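Matching sites in peptidoglycan recognition protein SA CG11709-PA from Drosophila melanogaster, a protein that binds peptidoglycan of Gram-positive bacteria, thereby activating the Toll pathway of innate immunity, and shows an L,D-carboxypeptidase activity (PDB 1S2J (chain A, 2.20 Å), residues 63-68 and 123-128), and in its relative bumblebee peptidoglycan recognition protein SA from Bombus (PDB 5XZ4 (chain B, 1.41 Å), residues 33-38 and 93-98). One frame, after least-squares fit of the local backbone (RMSD 0.44 Å); residues are numbered along the deposited sequences.

Structure 1 (1S2J); sequences YVVIHH and AHTYGY. With PO4 (phosphate ion), chain C.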
loop_
_atom_site.group_PDB
_atom_site.type_symbol
_atom_site.label_atom_id
_atom_site.label_comp_id
_atom_site.label_asym_id
_atom_site.label_seq_id
_atom_site.Cartn_x
_atom_site.Cartn_y
_atom_site.Cartn_z
ATOM N N TYR A 63 -2.980 0.401 11.974
ATOM C CA TYR A 63 -3.135 -0.714 11.033
ATOM C C TYR A 63 -2.435 -0.505 9.686
ATOM O O TYR A 63 -2.522 0.580 9.075
ATOM C CB TYR A 63 -4.605 -1.007 10.765
ATOM C CG TYR A 63 -5.375 -1.578 11.940
ATOM C CD1 TYR A 63 -6.119 -0.730 12.796
ATOM C CD2 TYR A 63 -5.411 -2.946 12.170
ATOM C CE1 TYR A 63 -6.835 -1.226 13.869
ATOM C CE2 TYR A 63 -6.138 -3.467 13.247
ATOM C CZ TYR A 63 -6.846 -2.600 14.090
ATOM O OH TYR A 63 -7.572 -3.112 15.136
ATOM N N VAL A 64 -1.775 -1.571 9.234
ATOM C CA VAL A 64 -1.183 -1.637 7.902
ATOM C C VAL A 64 -1.934 -2.725 7.125
ATOM O O VAL A 64 -2.054 -3.882 7.590
ATOM C CB VAL A 64 0.327 -1.914 8.013
ATOM C CG1 VAL A 64 0.958 -2.110 6.650
ATOM C CG2 VAL A 64 1.016 -0.736 8.794
ATOM N N VAL A 65 -2.503 -2.340 5.985
ATOM C CA VAL A 65 -3.309 -3.264 5.193
ATOM C C VAL A 65 -2.589 -3.575 3.898
ATOM O O VAL A 65 -2.214 -2.664 3.169
ATOM C CB VAL A 65 -4.728 -2.718 4.872
ATOM C CG1 VAL A 65 -5.571 -3.826 4.194
ATOM C CG2 VAL A 65 -5.401 -2.201 6.131
ATOM N N ILE A 66 -2.402 -4.863 3.619
ATOM C CA ILE A 66 -1.630 -5.257 2.456
ATOM C C ILE A 66 -2.543 -5.622 1.311
ATOM O O ILE A 66 -3.493 -6.381 1.498
ATOM C CB ILE A 66 -0.657 -6.428 2.796
ATOM C CG1 ILE A 66 0.323 -6.005 3.903
ATOM C CG2 ILE A 66 0.083 -6.909 1.555
ATOM C CD1 ILE A 66 1.232 -4.811 3.523
ATOM N N HIS A 67 -2.218 -5.089 0.129
ATOM C CA HIS A 67 -2.971 -5.358 -1.087
ATOM C C HIS A 67 -2.056 -5.743 -2.243
ATOM O O HIS A 67 -0.837 -5.604 -2.154
ATOM C CB HIS A 67 -3.792 -4.126 -1.476
ATOM C CG HIS A 67 -5.029 -3.949 -0.660
ATOM N ND1 HIS A 67 -6.149 -4.739 -0.820
ATOM C CD2 HIS A 67 -5.317 -3.085 0.340
ATOM C CE1 HIS A 67 -7.077 -4.356 0.033
ATOM N NE2 HIS A 67 -6.600 -3.353 0.747
ATOM N N HIS A 68 -2.660 -6.280 -3.299
ATOM C CA HIS A 68 -2.037 -6.328 -4.608
ATOM C C HIS A 68 -2.890 -5.483 -5.563
ATOM O O HIS A 68 -4.044 -5.178 -5.270
ATOM C CB HIS A 68 -1.839 -7.780 -5.095
ATOM C CG HIS A 68 -3.117 -8.518 -5.377
ATOM N ND1 HIS A 68 -4.337 -8.107 -4.876
ATOM C CD2 HIS A 68 -3.365 -9.650 -6.091
ATOM C CE1 HIS A 68 -5.280 -8.939 -5.287
ATOM N NE2 HIS A 68 -4.715 -9.890 -6.016
ATOM N N ALA A 123 -8.243 5.302 0.058
ATOM C CA ALA A 123 -9.567 4.728 -0.184
ATOM C C ALA A 123 -9.430 3.252 -0.554
ATOM O O ALA A 123 -10.166 2.748 -1.376
ATOM C CB ALA A 123 -10.265 5.494 -1.315
ATOM N N HIS A 124 -8.479 2.573 0.072
ATOM C CA HIS A 124 -8.060 1.238 -0.344
ATOM C C HIS A 124 -8.855 0.146 0.352
ATOM O O HIS A 124 -8.983 -0.945 -0.185
ATOM C CB HIS A 124 -6.591 1.059 0.005
ATOM C CG HIS A 124 -6.250 1.522 1.392
ATOM N ND1 HIS A 124 -6.355 0.704 2.498
ATOM C CD2 HIS A 124 -5.825 2.723 1.853
ATOM C CE1 HIS A 124 -6.010 1.378 3.579
ATOM N NE2 HIS A 124 -5.683 2.606 3.214
ATOM N N THR A 125 -9.351 0.443 1.560
ATOM C CA THR A 125 -9.985 -0.543 2.439
ATOM C C THR A 125 -11.139 0.032 3.289
ATOM O O THR A 125 -10.906 0.806 4.209
ATOM C CB THR A 125 -8.954 -1.175 3.410
ATOM O OG1 THR A 125 -7.755 -1.537 2.715
ATOM C CG2 THR A 125 -9.486 -2.517 3.935
ATOM N N TYR A 126 -12.368 -0.401 3.013
ATOM C CA TYR A 126 -13.521 0.062 3.770
ATOM C C TYR A 126 -13.316 -0.108 5.273
ATOM O O TYR A 126 -13.021 -1.193 5.748
ATOM C CB TYR A 126 -14.792 -0.677 3.316
ATOM C CG TYR A 126 -16.021 -0.206 4.057
ATOM C CD1 TYR A 126 -16.578 1.044 3.777
ATOM C CD2 TYR A 126 -16.599 -0.984 5.066
ATOM C CE1 TYR A 126 -17.696 1.513 4.467
ATOM C CE2 TYR A 126 -17.727 -0.533 5.767
ATOM C CZ TYR A 126 -18.271 0.722 5.449
ATOM O OH TYR A 126 -19.379 1.208 6.116
ATOM N N GLY A 127 -13.470 0.976 6.026
ATOM C CA GLY A 127 -13.312 0.922 7.478
ATOM C C GLY A 127 -11.868 0.990 7.963
ATOM O O GLY A 127 -11.616 0.989 9.183
ATOM N N TYR A 128 -10.917 1.066 7.034
ATOM C CA TYR A 128 -9.501 1.079 7.415
ATOM C C TYR A 128 -8.682 2.114 6.637
ATOM O O TYR A 128 -7.454 2.017 6.552
ATOM C CB TYR A 128 -8.885 -0.321 7.276
ATOM C CG TYR A 128 -9.296 -1.308 8.371
ATOM C CD1 TYR A 128 -10.347 -2.197 8.191
ATOM C CD2 TYR A 128 -8.612 -1.353 9.581
ATOM C CE1 TYR A 128 -10.721 -3.113 9.215
ATOM C CE2 TYR A 128 -8.968 -2.243 10.591
ATOM C CZ TYR A 128 -10.012 -3.112 10.409
ATOM O OH TYR A 128 -10.313 -3.966 11.432
HETATM P P PO4 C . -12.879 4.852 6.646
HETATM O O1 PO4 C . -12.629 6.150 5.920
HETATM O O2 PO4 C . -11.631 4.411 7.367
HETATM O O3 PO4 C . -13.310 3.820 5.638
HETATM O O4 PO4 C . -13.969 5.037 7.663
#
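Y63 and Y128 form a T-shaped pair: the CE2 edge of Y128 stands over the centre of one face of Y63, 3.7 Å above its plane, with ring centroids 5.1 Å apart and planes at 77°. The imidazole of H67 receives T125 OG1 at its edge and in its plane; NE2 of H67 and OG1 of T125 lie 2.9 Å apart in a hydrogen bond of 165°. The same hydroxyl bonds H124 ND1 at 2.7 Å, so two imidazoles grip one oxygen. On the far side of H67, ND1 bonds S184 OG, which helps fix the ring's rotation. Between these polar and aromatic ends sits V65: with CG1 anti to its backbone N (chi1 -173°), this methyl reaches T125 OG1 at 3.5 Å, while CG2 meets CB of Y128 at 4.1 Å. The contact packs the loop between strands 112-114 and 132-137 over strand 61-68 of the mixed sheet in an amidase-type PGRP domain. H67 lies near T182, a probable peptidoglycan contact. Outside, G127 N bonds the phosphate.

Structure 1 against structure 2
From structure 1 to structure 2 the side chain in the middle of the contact changes from V65(A) to I35(B), both buried on CB atoms that coincide within the error. The branches correspond by place: CG1 of V65(A) and CG2 of I35(B) are 0.1 Å apart after superposition, and CG2 of V65(A) and CG1 of I35(B) 0.5 Å apart. The isoleucine therefore keeps both valine branches, and its touches on the threonine, T125(A) or T95(B), and on the second tyrosine, Y128(A) or Y98(B), persist. The surrounding side chains Y63(A), H124(A), T125(A) and Y128(A) keep their place in their counterparts, so the exchange is taken up without a measurable shift of these four. The bonds from H67(A) NE2 and H124(A) ND1 to the threonine hydroxyl recur in H37(B), H94(B) and T95(B).

At the exposed corner, Y126(A) becomes I96(B). CG of the tyrosine and CG2 of the isoleucine are 0.5 Å apart after superposition; CD2, CE1, CE2, CZ and OH of Y126(A) go without a counterpart, removing the phenol hydroxyl, while CG1 and CD1 of I96(B) come in where Y126(A) has no atom. The comparable CA atoms coincide within the error, yet the carbonyl O atoms of A123(A) and A93(B) stand 1.5 Å apart after superposition: the peptide carbonyl is turned while the chain path is kept.

Structure 2 (5XZ4); sequences YVIIHH and AHTIGY. With SO4 (sulfate ion), chain D.
Over the centre of one face of Y33 stands the CE2 edge of Y98, 4.0 Å above the plane, making a T-shaped pair with centroids 5.3 Å apart and planes at 90°. The phenol oxygens are joined by a modelled water, 2.7 Å from Y98 OH and donating to Y33 OH, which also bonds the backbone O of P173. T95 OG1 lies at the edge of the H37 imidazole and in its plane; H37 NE2 and T95 OG1 form a nearly straight hydrogen bond of 2.8 Å and 175°. H94 ND1 bonds this hydroxyl too, at 2.7 Å, so two imidazoles grip one oxygen. On the far side of H37, ND1 bonds S154 OG, which helps fix the ring's rotation. I35 fills the middle: CG2, anti to the backbone N, reaches T95 OG1 at 3.5 Å, while chi2 of -64° turns CD1 to 4.2 Å from CD2 of Y98. On the outer side of the loop G97 N bonds the sulfate. The name and amidase family are consistent with a peptidoglycan-binding domain; here the H37 bond to T95 ties loop to strand.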
loop_
_atom_site.group_PDB
_atom_site.type_symbol
_atom_site.label_atom_id
_atom_site.label_comp_id
_atom_site.label_asym_id
_atom_site.label_seq_id
_atom_site.Cartn_x
_atom_site.Cartn_y
_atom_site.Cartn_z
ATOM N N TYR B 33 -2.635 0.346 12.011
ATOM C CA TYR B 33 -2.723 -0.766 11.032
ATOM C C TYR B 33 -1.963 -0.478 9.747
ATOM O O TYR B 33 -1.900 0.667 9.296
ATOM C CB TYR B 33 -4.182 -1.078 10.650
ATOM C CG TYR B 33 -5.015 -1.630 11.779
ATOM C CD1 TYR B 33 -5.039 -3.008 12.044
ATOM C CD2 TYR B 33 -5.797 -0.777 12.566
ATOM C CE1 TYR B 33 -5.793 -3.518 13.119
ATOM C CE2 TYR B 33 -6.578 -1.270 13.615
ATOM C CZ TYR B 33 -6.567 -2.635 13.883
ATOM O OH TYR B 33 -7.323 -3.105 14.945
ATOM N N VAL B 34 -1.434 -1.547 9.157
ATOM C CA VAL B 34 -0.997 -1.539 7.755
ATOM C C VAL B 34 -1.847 -2.601 7.057
ATOM O O VAL B 34 -1.908 -3.750 7.531
ATOM C CB VAL B 34 0.503 -1.857 7.634
ATOM C CG1 VAL B 34 0.924 -2.065 6.180
ATOM C CG2 VAL B 34 1.346 -0.751 8.241
ATOM N N ILE B 35 -2.445 -2.230 5.900
ATOM C CA ILE B 35 -3.231 -3.192 5.126
ATOM C C ILE B 35 -2.439 -3.538 3.865
ATOM O O ILE B 35 -2.024 -2.638 3.103
ATOM C CB ILE B 35 -4.613 -2.657 4.685
ATOM C CG1 ILE B 35 -5.340 -1.879 5.768
ATOM C CG2 ILE B 35 -5.458 -3.786 4.120
ATOM C CD1 ILE B 35 -5.719 -2.668 6.997
ATOM N N ILE B 36 -2.223 -4.823 3.629
ATOM C CA ILE B 36 -1.530 -5.313 2.435
ATOM C C ILE B 36 -2.523 -5.676 1.327
ATOM O O ILE B 36 -3.512 -6.412 1.566
ATOM C CB ILE B 36 -0.604 -6.519 2.754
ATOM C CG1 ILE B 36 0.382 -6.185 3.902
ATOM C CG2 ILE B 36 0.127 -7.004 1.495
ATOM C CD1 ILE B 36 1.350 -5.037 3.617
ATOM N N HIS B 37 -2.284 -5.092 0.151
ATOM C CA HIS B 37 -3.134 -5.307 -1.036
ATOM C C HIS B 37 -2.297 -5.789 -2.208
ATOM O O HIS B 37 -1.078 -5.588 -2.212
ATOM C CB HIS B 37 -3.780 -3.980 -1.479
ATOM C CG HIS B 37 -4.988 -3.584 -0.692
ATOM N ND1 HIS B 37 -6.257 -3.986 -1.049
ATOM C CD2 HIS B 37 -5.137 -2.804 0.405
ATOM C CE1 HIS B 37 -7.134 -3.472 -0.201
ATOM N NE2 HIS B 37 -6.480 -2.763 0.700
ATOM N N HIS B 38 -2.952 -6.366 -3.220
ATOM C CA HIS B 38 -2.367 -6.413 -4.565
ATOM C C HIS B 38 -3.173 -5.540 -5.498
ATOM O O HIS B 38 -4.353 -5.296 -5.246
ATOM C CB HIS B 38 -2.170 -7.851 -5.077
ATOM C CG HIS B 38 -3.435 -8.619 -5.397
ATOM N ND1 HIS B 38 -3.393 -9.853 -6.013
ATOM C CD2 HIS B 38 -4.750 -8.347 -5.197
ATOM C CE1 HIS B 38 -4.628 -10.311 -6.173
ATOM N NE2 HIS B 38 -5.469 -9.422 -5.669
ATOM N N ALA B 93 -8.218 5.373 0.146
ATOM C CA ALA B 93 -9.386 4.808 -0.564
ATOM C C ALA B 93 -8.977 3.425 -1.034
ATOM O O ALA B 93 -8.967 3.097 -2.234
ATOM C CB ALA B 93 -9.845 5.694 -1.732
ATOM N N HIS B 94 -8.576 2.600 -0.067
ATOM C CA HIS B 94 -8.098 1.252 -0.329
ATOM C C HIS B 94 -8.836 0.150 0.472
ATOM O O HIS B 94 -8.916 -0.982 -0.013
ATOM C CB HIS B 94 -6.571 1.145 -0.098
ATOM C CG HIS B 94 -6.094 1.725 1.202
ATOM N ND1 HIS B 94 -6.192 1.048 2.407
ATOM C CD2 HIS B 94 -5.509 2.919 1.478
ATOM C CE1 HIS B 94 -5.702 1.820 3.363
ATOM N NE2 HIS B 94 -5.281 2.960 2.841
ATOM N N THR B 95 -9.300 0.455 1.695
ATOM C CA THR B 95 -9.821 -0.584 2.602
ATOM C C THR B 95 -11.007 -0.006 3.377
ATOM O O THR B 95 -10.818 0.692 4.399
ATOM C CB THR B 95 -8.732 -1.053 3.584
ATOM O OG1 THR B 95 -7.509 -1.296 2.895
ATOM C CG2 THR B 95 -9.178 -2.332 4.313
ATOM N N ILE B 96 -12.220 -0.296 2.901
ATOM C CA ILE B 96 -13.441 0.213 3.547
ATOM C C ILE B 96 -13.445 -0.229 5.022
ATOM O O ILE B 96 -13.125 -1.379 5.335
ATOM C CB ILE B 96 -14.744 -0.203 2.792
ATOM C CG1 ILE B 96 -14.788 0.513 1.427
ATOM C CG2 ILE B 96 -16.003 0.101 3.619
ATOM C CD1 ILE B 96 -15.937 0.133 0.497
ATOM N N GLY B 97 -13.715 0.726 5.908
ATOM C CA GLY B 97 -13.691 0.480 7.347
ATOM C C GLY B 97 -12.359 0.752 8.025
ATOM O O GLY B 97 -12.311 0.819 9.247
ATOM N N TYR B 98 -11.283 0.887 7.238
ATOM C CA TYR B 98 -9.914 1.069 7.747
ATOM C C TYR B 98 -9.192 2.256 7.127
ATOM O O TYR B 98 -8.034 2.511 7.484
ATOM C CB TYR B 98 -9.072 -0.198 7.540
ATOM C CG TYR B 98 -9.490 -1.284 8.511
ATOM C CD1 TYR B 98 -10.676 -2.023 8.304
ATOM C CD2 TYR B 98 -8.732 -1.542 9.668
ATOM C CE1 TYR B 98 -11.098 -2.988 9.231
ATOM C CE2 TYR B 98 -9.148 -2.515 10.599
ATOM C CZ TYR B 98 -10.318 -3.232 10.366
ATOM O OH TYR B 98 -10.744 -4.203 11.276
HETATM S S SO4 D . -13.856 4.289 5.581
HETATM O O1 SO4 D . -13.421 5.016 4.360
HETATM O O2 SO4 D . -12.748 3.564 6.230
HETATM O O3 SO4 D . -14.461 5.221 6.564
HETATM O O4 SO4 D . -14.898 3.310 5.174
HETATM O O HOH W 1 -10.303 -3.395 13.793
#